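Local coordinates for ribonuclease VapC5 (Mycobacterium tuberculosis, PDB 3DBO), which is the probable toxin of a type II toxin-antitoxin pair with VapB5, a PIN-domain ribonuclease with magnesium as cofactor and limited activity on RNA, at residues V62-T67 with A72-T77; V52-E57 with L116-V121; A94-R99 with A142-I147; A138-G141 with E146-R149. One frame throughout, in Å; residues are numbered along the deposited sequence.

From the N terminus, helix 52-64 serves two contacts in turn. Its first turns, 52-57, pair with 116-121 of helix 113-124, so contact 2 closes a long loop of 58 intervening residues. Inside that loop lies contact 1, a short closure where the end of the same helix, at 62-67, meets helix 68-79. Contact 3 opens at 94-99, before contact 2 has closed, and ends at 142-147; the two loops therefore cross, and helices 91-107 and 113-124 touch between them. Contact 4 joins 138-141 to 146-149 and shares Glu-146 and Ile-147 with contact 3. Together contacts 3 and 4 tie the final loop to helix 91-107 and to strand 147-149.

Contact 1: V62-T67 with A72-T77; sequences VLAAAT and AQRLAT. With NA (sodium ion), chain F.
Val-62 carries the apolar part of this contact. Its CG2 lies over the backbone of helix 68-79, 3.5 Å from Arg-74 O and 3.6 Å from Leu-75 CA, and both of its methyls, CG1 and CG2, reach Leu-75 CD1 at 4.2 Å. The torsion explains why CG2 faces the helix backbone: chi1 of 172° leaves it anti to the carbonyl carbon. Arg-74 forms the second point of touch. Its chain runs extended from CG to NE, and NH1 arrives obliquely at Ala-65, 3.7 Å from the CA atom. No hydrogen bond joins the two segments; the guanidinium is held instead from outside, NH1 by Gly-61 O, while NE and NH1 form salt bridges with acidic side-chain groups on the chain of another protein. Ala-65 is the first residue to leave helical backbone angles, and at this helix end two carbonyls reach one sodium ion, with Val-62 O at 2.8 Å and Ala-65 O at 2.7 Å. Ala-65 O also accepts a hydrogen bond from Arg-71 NH2. Thr-67 then occupies the N-cap of the next helix, its OG1 bonded weakly to Ile-70 N. The contact is thus a tight corner between two consecutive helices, its centre about 19 Å from the centre of the chain. Strand 47-51 leads into helix 52-64, and helix 68-79 leads on to strand 86-87, the parallel neighbour of 47-51, so this helix pair lies on the crossover between two adjacent strands of the sheet.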
loop_
_atom_site.group_PDB
_atom_site.type_symbol
_atom_site.label_atom_id
_atom_site.label_comp_id
_atom_site.label_asym_id
_atom_site.label_seq_id
_atom_site.Cartn_x
_atom_site.Cartn_y
_atom_site.Cartn_z
ATOM N N VAL B 62 7.864 6.687 -10.977
ATOM C CA VAL B 62 9.128 7.326 -11.409
ATOM C C VAL B 62 9.219 7.296 -12.925
ATOM O O VAL B 62 9.519 8.309 -13.560
ATOM C CB VAL B 62 10.380 6.651 -10.763
ATOM C CG1 VAL B 62 11.679 7.188 -11.359
ATOM C CG2 VAL B 62 10.383 6.821 -9.230
ATOM N N LEU B 63 8.920 6.134 -13.512
ATOM C CA LEU B 63 9.064 5.967 -14.958
ATOM C C LEU B 63 8.014 6.722 -15.782
ATOM O O LEU B 63 8.258 7.072 -16.938
ATOM C CB LEU B 63 9.064 4.475 -15.290
ATOM C CG LEU B 63 10.193 3.648 -14.647
ATOM C CD1 LEU B 63 10.025 2.209 -15.084
ATOM C CD2 LEU B 63 11.583 4.203 -15.043
ATOM N N ALA B 64 6.857 6.975 -15.181
ATOM C CA ALA B 64 5.755 7.683 -15.860
ATOM C C ALA B 64 5.825 9.204 -15.737
ATOM O O ALA B 64 5.127 9.917 -16.476
ATOM C CB ALA B 64 4.419 7.200 -15.334
ATOM N N ALA B 65 6.629 9.694 -14.800
ATOM C CA ALA B 65 6.650 11.133 -14.484
ATOM C C ALA B 65 6.928 11.946 -15.739
ATOM O O ALA B 65 7.836 11.617 -16.511
ATOM C CB ALA B 65 7.682 11.434 -13.374
ATOM N N ALA B 66 6.133 13.001 -15.928
ATOM C CA ALA B 66 6.165 13.807 -17.136
ATOM C C ALA B 66 7.252 14.898 -17.148
ATOM O O ALA B 66 7.741 15.260 -18.210
ATOM C CB ALA B 66 4.768 14.423 -17.396
ATOM N N THR B 67 7.643 15.401 -15.984
ATOM C CA THR B 67 8.620 16.495 -15.900
ATOM C C THR B 67 9.668 16.143 -14.878
ATOM O O THR B 67 9.402 15.327 -13.987
ATOM C CB THR B 67 7.960 17.789 -15.399
ATOM O OG1 THR B 67 7.439 17.577 -14.079
ATOM C CG2 THR B 67 6.866 18.226 -16.318
ATOM N N ALA B 72 11.808 13.820 -9.912
ATOM C CA ALA B 72 12.643 13.905 -8.711
ATOM C C ALA B 72 11.854 13.621 -7.438
ATOM O O ALA B 72 12.358 12.947 -6.535
ATOM C CB ALA B 72 13.303 15.262 -8.624
ATOM N N GLN B 73 10.642 14.168 -7.343
ATOM C CA GLN B 73 9.798 13.922 -6.163
ATOM C C GLN B 73 9.475 12.424 -6.024
ATOM O O GLN B 73 9.558 11.850 -4.935
ATOM C CB GLN B 73 8.516 14.757 -6.207
ATOM C CG GLN B 73 7.762 14.781 -4.880
ATOM C CD GLN B 73 8.679 15.025 -3.691
ATOM O OE1 GLN B 73 9.280 16.099 -3.571
ATOM N NE2 GLN B 73 8.814 14.021 -2.823
ATOM N N ARG B 74 9.069 11.823 -7.130
ATOM C CA ARG B 74 8.631 10.422 -7.123
ATOM C C ARG B 74 9.819 9.514 -6.867
ATOM O O ARG B 74 9.693 8.472 -6.221
ATOM C CB ARG B 74 7.936 10.077 -8.430
ATOM C CG ARG B 74 6.522 10.693 -8.537
ATOM C CD ARG B 74 5.828 10.264 -9.784
ATOM N NE ARG B 74 4.572 10.982 -9.990
ATOM C CZ ARG B 74 3.783 10.834 -11.045
ATOM N NH1 ARG B 74 4.115 9.989 -12.010
ATOM N NH2 ARG B 74 2.660 11.543 -11.137
ATOM N N LEU B 75 10.981 9.922 -7.356
ATOM C CA LEU B 75 12.196 9.166 -7.101
ATOM C C LEU B 75 12.536 9.167 -5.593
ATOM O O LEU B 75 12.866 8.120 -5.028
ATOM C CB LEU B 75 13.355 9.658 -7.983
ATOM C CG LEU B 75 14.633 8.815 -7.857
ATOM C CD1 LEU B 75 14.408 7.320 -8.204
ATOM C CD2 LEU B 75 15.738 9.433 -8.707
ATOM N N ALA B 76 12.430 10.324 -4.937
ATOM C CA ALA B 76 12.501 10.378 -3.461
ATOM C C ALA B 76 11.479 9.443 -2.761
ATOM O O ALA B 76 11.793 8.792 -1.770
ATOM C CB ALA B 76 12.323 11.842 -2.956
ATOM N N THR B 77 10.260 9.388 -3.281
ATOM C CA THR B 77 9.238 8.491 -2.695
ATOM C C THR B 77 9.703 7.025 -2.809
ATOM O O THR B 77 9.640 6.252 -1.842
ATOM C CB THR B 77 7.873 8.688 -3.391
ATOM O OG1 THR B 77 7.591 10.093 -3.508
ATOM C CG2 THR B 77 6.760 8.004 -2.593
HETATM NA NA NA F . 9.765 9.772 -15.921
#

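Contact 2: V52-E57 with L116-V121; sequences VVTLAE and LWIAAV. With NA (sodium ion), chain C.
Val-53 overlaps the aliphatic arm of Ile-118, its CB 3.7 Å from Ile-118 CG1 and its CG1 3.8 Å from Ile-118 CD1, the two side chains meeting at a slant. The other methyl, CG2, sits 3.9 Å from Trp-117 CB. Only the root of the tryptophan is used here, because the indole leads away from helix 52-64 and stacks on Trp-97. Thr-54, one residue on, crosses Ile-118 at about a right angle. Its OG1 stands anti to the carbonyl carbon (chi1 -67°), where it binds a sodium ion at 2.6 Å; Leu-25 O and Thr-51 OG1 complete the ligands, and Thr-54 OG1 also hydrogen-bonds Thr-27. Ile-118 CG1 comes within 3.5 Å of the same ion, so hydrocarbon lines the approach from helix 113-124. The axes of the short segments run roughly antiparallel (148°) and approach to 9.9 Å. Ile-118 also lies about 4 Å, side chain to side chain, from Asp-26 and Asp-115, the predicted magnesium ligands of the PIN fold. With no hydrogen bond across, buried apolar packing holds the pair; within it only Thr-54 supplies a ligand oxygen, the others coming from strands 22-25 and 47-51, and Ile-118 contributes only hydrocarbon.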
loop_
_atom_site.group_PDB
_atom_site.type_symbol
_atom_site.label_atom_id
_atom_site.label_comp_id
_atom_site.label_asym_id
_atom_site.label_seq_id
_atom_site.Cartn_x
_atom_site.Cartn_y
_atom_site.Cartn_z
ATOM N N VAL B 52 5.639 -5.661 -2.076
ATOM C CA VAL B 52 6.221 -5.564 -3.412
ATOM C C VAL B 52 5.304 -4.846 -4.386
ATOM O O VAL B 52 5.783 -4.285 -5.380
ATOM C CB VAL B 52 6.572 -6.987 -3.963
ATOM C CG1 VAL B 52 7.801 -7.530 -3.218
ATOM C CG2 VAL B 52 5.376 -7.953 -3.849
ATOM N N VAL B 53 3.997 -4.868 -4.115
ATOM C CA VAL B 53 3.038 -4.187 -5.001
ATOM C C VAL B 53 3.318 -2.679 -4.959
ATOM O O VAL B 53 3.292 -2.009 -5.995
ATOM C CB VAL B 53 1.573 -4.492 -4.600
ATOM C CG1 VAL B 53 0.604 -3.700 -5.431
ATOM C CG2 VAL B 53 1.318 -6.046 -4.725
ATOM N N THR B 54 3.532 -2.150 -3.753
ATOM C CA THR B 54 3.839 -0.720 -3.602
ATOM C C THR B 54 5.205 -0.402 -4.187
ATOM O O THR B 54 5.355 0.636 -4.839
ATOM C CB THR B 54 3.740 -0.266 -2.136
ATOM O OG1 THR B 54 2.368 -0.344 -1.732
ATOM C CG2 THR B 54 4.246 1.191 -1.958
ATOM N N LEU B 55 6.190 -1.277 -3.991
ATOM C CA LEU B 55 7.509 -1.096 -4.652
ATOM C C LEU B 55 7.297 -0.918 -6.174
ATOM O O LEU B 55 7.821 0.010 -6.789
ATOM C CB LEU B 55 8.452 -2.285 -4.350
ATOM C CG LEU B 55 9.851 -2.215 -4.974
ATOM C CD1 LEU B 55 10.576 -0.939 -4.620
ATOM C CD2 LEU B 55 10.723 -3.467 -4.638
ATOM N N ALA B 56 6.494 -1.802 -6.763
ATOM C CA ALA B 56 6.182 -1.739 -8.191
ATOM C C ALA B 56 5.479 -0.440 -8.589
ATOM O O ALA B 56 5.808 0.192 -9.591
ATOM C CB ALA B 56 5.302 -2.938 -8.575
ATOM N N GLU B 57 4.485 -0.055 -7.795
ATOM C CA GLU B 57 3.680 1.106 -8.119
ATOM C C GLU B 57 4.457 2.423 -8.013
ATOM O O GLU B 57 4.329 3.285 -8.878
ATOM C CB GLU B 57 2.408 1.104 -7.275
ATOM C CG GLU B 57 1.444 0.028 -7.801
ATOM C CD GLU B 57 0.103 -0.008 -7.086
ATOM O OE1 GLU B 57 0.010 0.483 -5.937
ATOM O OE2 GLU B 57 -0.869 -0.547 -7.679
ATOM N N LEU B 116 -6.063 -5.715 -3.877
ATOM C CA LEU B 116 -6.404 -7.043 -3.324
ATOM C C LEU B 116 -5.156 -7.862 -2.993
ATOM O O LEU B 116 -5.111 -8.538 -1.956
ATOM C CB LEU B 116 -7.338 -7.823 -4.260
ATOM C CG LEU B 116 -7.975 -9.087 -3.650
ATOM C CD1 LEU B 116 -8.820 -8.780 -2.366
ATOM C CD2 LEU B 116 -8.833 -9.755 -4.749
ATOM N N TRP B 117 -4.138 -7.795 -3.858
ATOM C CA TRP B 117 -2.826 -8.391 -3.555
ATOM C C TRP B 117 -2.211 -7.824 -2.266
ATOM O O TRP B 117 -1.706 -8.560 -1.439
ATOM C CB TRP B 117 -1.854 -8.249 -4.752
ATOM C CG TRP B 117 -2.171 -9.197 -5.905
ATOM C CD1 TRP B 117 -2.578 -8.874 -7.169
ATOM C CD2 TRP B 117 -2.058 -10.620 -5.866
ATOM N NE1 TRP B 117 -2.732 -10.040 -7.937
ATOM C CE2 TRP B 117 -2.429 -11.116 -7.144
ATOM C CE3 TRP B 117 -1.699 -11.530 -4.860
ATOM C CZ2 TRP B 117 -2.445 -12.496 -7.444
ATOM C CZ3 TRP B 117 -1.719 -12.917 -5.162
ATOM C CH2 TRP B 117 -2.072 -13.368 -6.450
ATOM N N ILE B 118 -2.268 -6.511 -2.095
ATOM C CA ILE B 118 -1.798 -5.897 -0.854
ATOM C C ILE B 118 -2.542 -6.446 0.369
ATOM O O ILE B 118 -1.903 -6.887 1.333
ATOM C CB ILE B 118 -1.877 -4.365 -0.919
ATOM C CG1 ILE B 118 -0.860 -3.847 -1.953
ATOM C CG2 ILE B 118 -1.537 -3.747 0.460
ATOM C CD1 ILE B 118 -1.102 -2.357 -2.334
ATOM N N ALA B 119 -3.875 -6.440 0.302
ATOM C CA ALA B 119 -4.720 -6.943 1.382
ATOM C C ALA B 119 -4.443 -8.425 1.639
ATOM O O ALA B 119 -4.388 -8.852 2.796
ATOM C CB ALA B 119 -6.181 -6.733 1.047
ATOM N N ALA B 120 -4.227 -9.200 0.565
ATOM C CA ALA B 120 -3.904 -10.628 0.714
ATOM C C ALA B 120 -2.593 -10.841 1.466
ATOM O O ALA B 120 -2.498 -11.689 2.357
ATOM C CB ALA B 120 -3.890 -11.343 -0.672
ATOM N N VAL B 121 -1.572 -10.075 1.107
ATOM C CA VAL B 121 -0.293 -10.153 1.794
ATOM C C VAL B 121 -0.447 -9.819 3.293
ATOM O O VAL B 121 -0.008 -10.592 4.172
ATOM C CB VAL B 121 0.758 -9.214 1.112
ATOM C CG1 VAL B 121 2.018 -9.010 2.001
ATOM C CG2 VAL B 121 1.147 -9.780 -0.287
HETATM NA NA NA C . 1.804 -2.352 -0.184
#

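Contact 3: A94-R99 with A142-I147; sequences ARMWAR and AASVEI. With NA (sodium ion), chain D.
Met-96 projects from helix 91-107 against the loop 142-147, which it meets at Ala-143 and Ser-144. The loop opens at Ala-142, whose carbonyl O accepts a hydrogen bond from Val-145 N (3.0 Å), closing a type II beta turn; the side chain of Ala-142 packs on Leu-100 and His-103 farther along helix 91-107. Ala-143 follows, its carbonyl O 4.4 Å from Met-96 SD, a loose approach and not a bond. Ser-144 then takes the positive-phi position (67°) and supplies the nearest touch: its CB lies 3.9 Å from Met-96 CE and its OG 4.1 Å from the same methyl. Met-96 delivers that methyl by leaving the helix with CG anti to its own backbone N and then bending twice, at chi2 (59°) and chi3 (76°). Ser-144 O is directed elsewhere, to a sodium ion at 2.9 Å, which also binds water 1 at 2.7 Å and Leu-127 O. Val-145 packs on Leu-100 and Leu-139, Glu-146 makes backbone hydrogen bonds with Val-129, and Ile-147 lies in strand 147-149. Only 115 Å² is buried across the pair, with no hydrogen bond. The chemistry is therefore methyl-to-turn van der Waals packing at the surface, while the polar constraints on the turn, its own backbone bond and the sodium ion, do not involve Met-96.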
loop_
_atom_site.group_PDB
_atom_site.type_symbol
_atom_site.label_atom_id
_atom_site.label_comp_id
_atom_site.label_asym_id
_atom_site.label_seq_id
_atom_site.Cartn_x
_atom_site.Cartn_y
_atom_site.Cartn_z
ATOM N N ALA B 94 -1.012 -15.856 -1.733
ATOM C CA ALA B 94 -1.759 -16.350 -2.875
ATOM C C ALA B 94 -3.041 -17.042 -2.431
ATOM O O ALA B 94 -4.081 -16.833 -3.023
ATOM C CB ALA B 94 -0.883 -17.330 -3.691
ATOM N N ARG B 95 -2.952 -17.895 -1.413
ATOM C CA ARG B 95 -4.147 -18.583 -0.915
ATOM C C ARG B 95 -5.169 -17.605 -0.355
ATOM O O ARG B 95 -6.376 -17.747 -0.587
ATOM C CB ARG B 95 -3.743 -19.630 0.114
ATOM C CG ARG B 95 -2.900 -20.755 -0.531
ATOM C CD ARG B 95 -2.534 -21.831 0.515
ATOM N NE ARG B 95 -1.607 -22.801 -0.065
ATOM C CZ ARG B 95 -0.311 -22.887 0.236
ATOM N NH1 ARG B 95 0.239 -22.080 1.148
ATOM N NH2 ARG B 95 0.434 -23.809 -0.367
ATOM N N MET B 96 -4.674 -16.604 0.365
ATOM C CA MET B 96 -5.529 -15.551 0.906
ATOM C C MET B 96 -6.220 -14.763 -0.208
ATOM O O MET B 96 -7.415 -14.461 -0.095
ATOM C CB MET B 96 -4.711 -14.607 1.817
ATOM C CG MET B 96 -5.586 -13.528 2.538
ATOM S SD MET B 96 -6.892 -14.223 3.594
ATOM C CE MET B 96 -5.900 -14.743 4.992
ATOM N N TRP B 97 -5.470 -14.412 -1.269
ATOM C CA TRP B 97 -6.030 -13.653 -2.383
ATOM C C TRP B 97 -7.253 -14.382 -2.944
ATOM O O TRP B 97 -8.270 -13.750 -3.193
ATOM C CB TRP B 97 -4.996 -13.467 -3.494
ATOM C CG TRP B 97 -5.379 -12.537 -4.627
ATOM C CD1 TRP B 97 -5.088 -11.210 -4.729
ATOM C CD2 TRP B 97 -6.089 -12.891 -5.815
ATOM N NE1 TRP B 97 -5.567 -10.712 -5.922
ATOM C CE2 TRP B 97 -6.196 -11.727 -6.601
ATOM C CE3 TRP B 97 -6.648 -14.091 -6.292
ATOM C CZ2 TRP B 97 -6.831 -11.719 -7.854
ATOM C CZ3 TRP B 97 -7.292 -14.074 -7.541
ATOM C CH2 TRP B 97 -7.369 -12.905 -8.300
ATOM N N ALA B 98 -7.152 -15.697 -3.111
ATOM C CA ALA B 98 -8.273 -16.477 -3.644
ATOM C C ALA B 98 -9.518 -16.387 -2.738
ATOM O O ALA B 98 -10.625 -16.205 -3.239
ATOM C CB ALA B 98 -7.849 -17.963 -3.853
ATOM N N ARG B 99 -9.336 -16.559 -1.431
ATOM C CA ARG B 99 -10.436 -16.472 -0.461
ATOM C C ARG B 99 -11.096 -15.091 -0.523
ATOM O O ARG B 99 -12.324 -14.985 -0.623
ATOM C CB ARG B 99 -9.928 -16.736 0.970
ATOM C CG ARG B 99 -11.041 -16.777 2.018
ATOM C CD ARG B 99 -10.596 -17.371 3.365
ATOM N NE ARG B 99 -11.771 -17.587 4.215
ATOM C CZ ARG B 99 -11.860 -18.481 5.201
ATOM N NH1 ARG B 99 -10.840 -19.282 5.484
ATOM N NH2 ARG B 99 -12.996 -18.583 5.898
ATOM N N ALA B 142 -14.079 -9.322 6.491
ATOM C CA ALA B 142 -13.513 -10.591 5.997
ATOM C C ALA B 142 -12.490 -11.143 6.993
ATOM O O ALA B 142 -11.800 -10.393 7.656
ATOM C CB ALA B 142 -12.912 -10.400 4.608
ATOM N N ALA B 143 -12.400 -12.463 7.157
ATOM C CA ALA B 143 -11.435 -12.973 8.122
ATOM C C ALA B 143 -10.000 -12.551 7.788
ATOM O O ALA B 143 -9.594 -12.458 6.615
ATOM C CB ALA B 143 -11.553 -14.506 8.329
ATOM N N SER B 144 -9.274 -12.269 8.859
ATOM C CA SER B 144 -7.919 -11.770 8.847
ATOM C C SER B 144 -7.761 -10.356 8.281
ATOM O O SER B 144 -6.657 -9.842 8.315
ATOM C CB SER B 144 -6.967 -12.769 8.164
ATOM O OG SER B 144 -7.112 -14.030 8.806
ATOM N N VAL B 145 -8.847 -9.732 7.798
ATOM C CA VAL B 145 -8.766 -8.352 7.236
ATOM C C VAL B 145 -8.972 -7.299 8.336
ATOM O O VAL B 145 -9.970 -7.342 9.054
ATOM C CB VAL B 145 -9.750 -8.132 6.045
ATOM C CG1 VAL B 145 -9.788 -6.640 5.594
ATOM C CG2 VAL B 145 -9.332 -9.053 4.847
ATOM N N GLU B 146 -8.012 -6.386 8.494
ATOM C CA GLU B 146 -8.238 -5.181 9.322
ATOM C C GLU B 146 -7.696 -4.000 8.520
ATOM O O GLU B 146 -6.558 -4.040 8.053
ATOM C CB GLU B 146 -7.456 -5.364 10.651
ATOM C CG GLU B 146 -7.345 -4.167 11.630
ATOM C CD GLU B 146 -6.340 -4.416 12.787
ATOM O OE1 GLU B 146 -5.847 -5.547 12.950
ATOM O OE2 GLU B 146 -6.030 -3.470 13.543
ATOM N N ILE B 147 -8.538 -2.995 8.297
ATOM C CA ILE B 147 -8.174 -1.814 7.520
ATOM C C ILE B 147 -8.058 -0.618 8.495
ATOM O O ILE B 147 -8.941 -0.418 9.300
ATOM C CB ILE B 147 -9.258 -1.491 6.470
ATOM C CG1 ILE B 147 -9.479 -2.720 5.549
ATOM C CG2 ILE B 147 -8.888 -0.264 5.614
ATOM C CD1 ILE B 147 -8.142 -3.229 4.875
HETATM NA NA NA D . -5.520 -7.415 7.347
HETATM O O HOH W 1 -6.021 -7.324 4.658
#

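Contact 4: A138-G141 with E146-R149; sequences ALDG and EIIR
Asp-140 and Ile-147 meet with their side chains at about a right angle, the carboxylate against the flank of the isoleucine. OD1 does the touching, 3.4 Å from Ile-147 CG1 and 3.7 Å from Ile-147 CB. The same oxygen accepts a hydrogen bond from water 2 (2.8 Å), which accepts one from Ile-147 N (2.9 Å), so a single solvent molecule bridges the loop and the strand. Chi1 of -57° sets Ile-147 CG2 anti to the backbone N, where it covers one face of the Arg-149 guanidinium, over its centre and 3.7 Å above the plane, in one of the two modelled conformers of Arg-149. Asp-140 OD2 approaches that guanidinium at its edge, near the plane, yet stays 4.4 Å from Arg-149 NH2, too far to count as an ion pair; NH1 bonds weakly to Asp-133 O. Strand 147-149 is one of the two outermost within this chain. The Arg-149 side chain lies about 7 Å from that of Asp-26 and about 8 Å from that of Asp-115, predicted magnesium ligands, so the contact borders the probable metal site. The link is therefore a water bridge plus van der Waals contact of a carboxylate oxygen with aliphatic carbon, and the opposite charges probably add a modest attraction.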
loop_
_atom_site.group_PDB
_atom_site.type_symbol
_atom_site.label_atom_id
_atom_site.label_comp_id
_atom_site.label_asym_id
_atom_site.label_seq_id
_atom_site.Cartn_x
_atom_site.Cartn_y
_atom_site.Cartn_z
ATOM N N ALA B 138 -14.356 -2.295 0.923
ATOM C CA ALA B 138 -15.185 -3.417 0.508
ATOM C C ALA B 138 -14.888 -4.735 1.238
ATOM O O ALA B 138 -15.696 -5.646 1.215
ATOM C CB ALA B 138 -15.048 -3.628 -0.985
ATOM N N LEU B 139 -13.718 -4.834 1.842
ATOM C CA LEU B 139 -13.268 -6.054 2.512
ATOM C C LEU B 139 -13.530 -6.090 4.025
ATOM O O LEU B 139 -13.220 -7.085 4.690
ATOM C CB LEU B 139 -11.772 -6.231 2.260
ATOM C CG LEU B 139 -11.379 -6.624 0.834
ATOM C CD1 LEU B 139 -9.891 -6.432 0.629
ATOM C CD2 LEU B 139 -11.749 -8.080 0.631
ATOM N N ASP B 140 -14.078 -5.002 4.575
ATOM C CA ASP B 140 -14.254 -4.930 6.022
ATOM C C ASP B 140 -15.041 -6.118 6.556
ATOM O O ASP B 140 -16.122 -6.421 6.063
ATOM C CB ASP B 140 -14.963 -3.615 6.416
ATOM C CG ASP B 140 -14.057 -2.393 6.302
ATOM O OD1 ASP B 140 -12.814 -2.523 6.393
ATOM O OD2 ASP B 140 -14.614 -1.297 6.126
ATOM N N GLY B 141 -14.487 -6.790 7.557
ATOM C CA GLY B 141 -15.154 -7.930 8.184
ATOM C C GLY B 141 -14.719 -9.285 7.655
ATOM O O GLY B 141 -14.991 -10.306 8.282
ATOM N N GLU B 146 -8.012 -6.386 8.494
ATOM C CA GLU B 146 -8.238 -5.181 9.322
ATOM C C GLU B 146 -7.696 -4.000 8.520
ATOM O O GLU B 146 -6.558 -4.040 8.053
ATOM C CB GLU B 146 -7.456 -5.364 10.651
ATOM C CG GLU B 146 -7.345 -4.167 11.630
ATOM C CD GLU B 146 -6.340 -4.416 12.787
ATOM O OE1 GLU B 146 -5.847 -5.547 12.950
ATOM O OE2 GLU B 146 -6.030 -3.470 13.543
ATOM N N ILE B 147 -8.538 -2.995 8.297
ATOM C CA ILE B 147 -8.174 -1.814 7.520
ATOM C C ILE B 147 -8.058 -0.618 8.495
ATOM O O ILE B 147 -8.941 -0.418 9.300
ATOM C CB ILE B 147 -9.258 -1.491 6.470
ATOM C CG1 ILE B 147 -9.479 -2.720 5.549
ATOM C CG2 ILE B 147 -8.888 -0.264 5.614
ATOM C CD1 ILE B 147 -8.142 -3.229 4.875
ATOM N N ILE B 148 -6.967 0.140 8.400
ATOM C CA ILE B 148 -6.754 1.335 9.235
ATOM C C ILE B 148 -6.612 2.535 8.311
ATOM O O ILE B 148 -5.660 2.625 7.544
ATOM C CB ILE B 148 -5.518 1.155 10.145
ATOM C CG1 ILE B 148 -5.711 -0.053 11.064
ATOM C CG2 ILE B 148 -5.243 2.436 10.987
ATOM C CD1 ILE B 148 -4.440 -0.498 11.810
ATOM N N ARG B 149 -7.598 3.432 8.345
ATOM C CA ARG B 149 -7.615 4.573 7.445
ATOM C C ARG B 149 -6.897 5.759 8.082
ATOM O O ARG B 149 -7.298 6.224 9.151
ATOM C CB ARG B 149 -9.034 4.967 7.082
ATOM C CG ARG B 149 -9.786 3.819 6.536
ATOM C CD ARG B 149 -10.792 4.190 5.521
ATOM N NE ARG B 149 -11.430 2.945 5.110
ATOM C CZ ARG B 149 -11.138 2.266 4.014
ATOM N NH1 ARG B 149 -10.232 2.691 3.126
ATOM N NH2 ARG B 149 -11.789 1.163 3.793
HETATM O O HOH W 2 -11.426 -3.170 8.775
#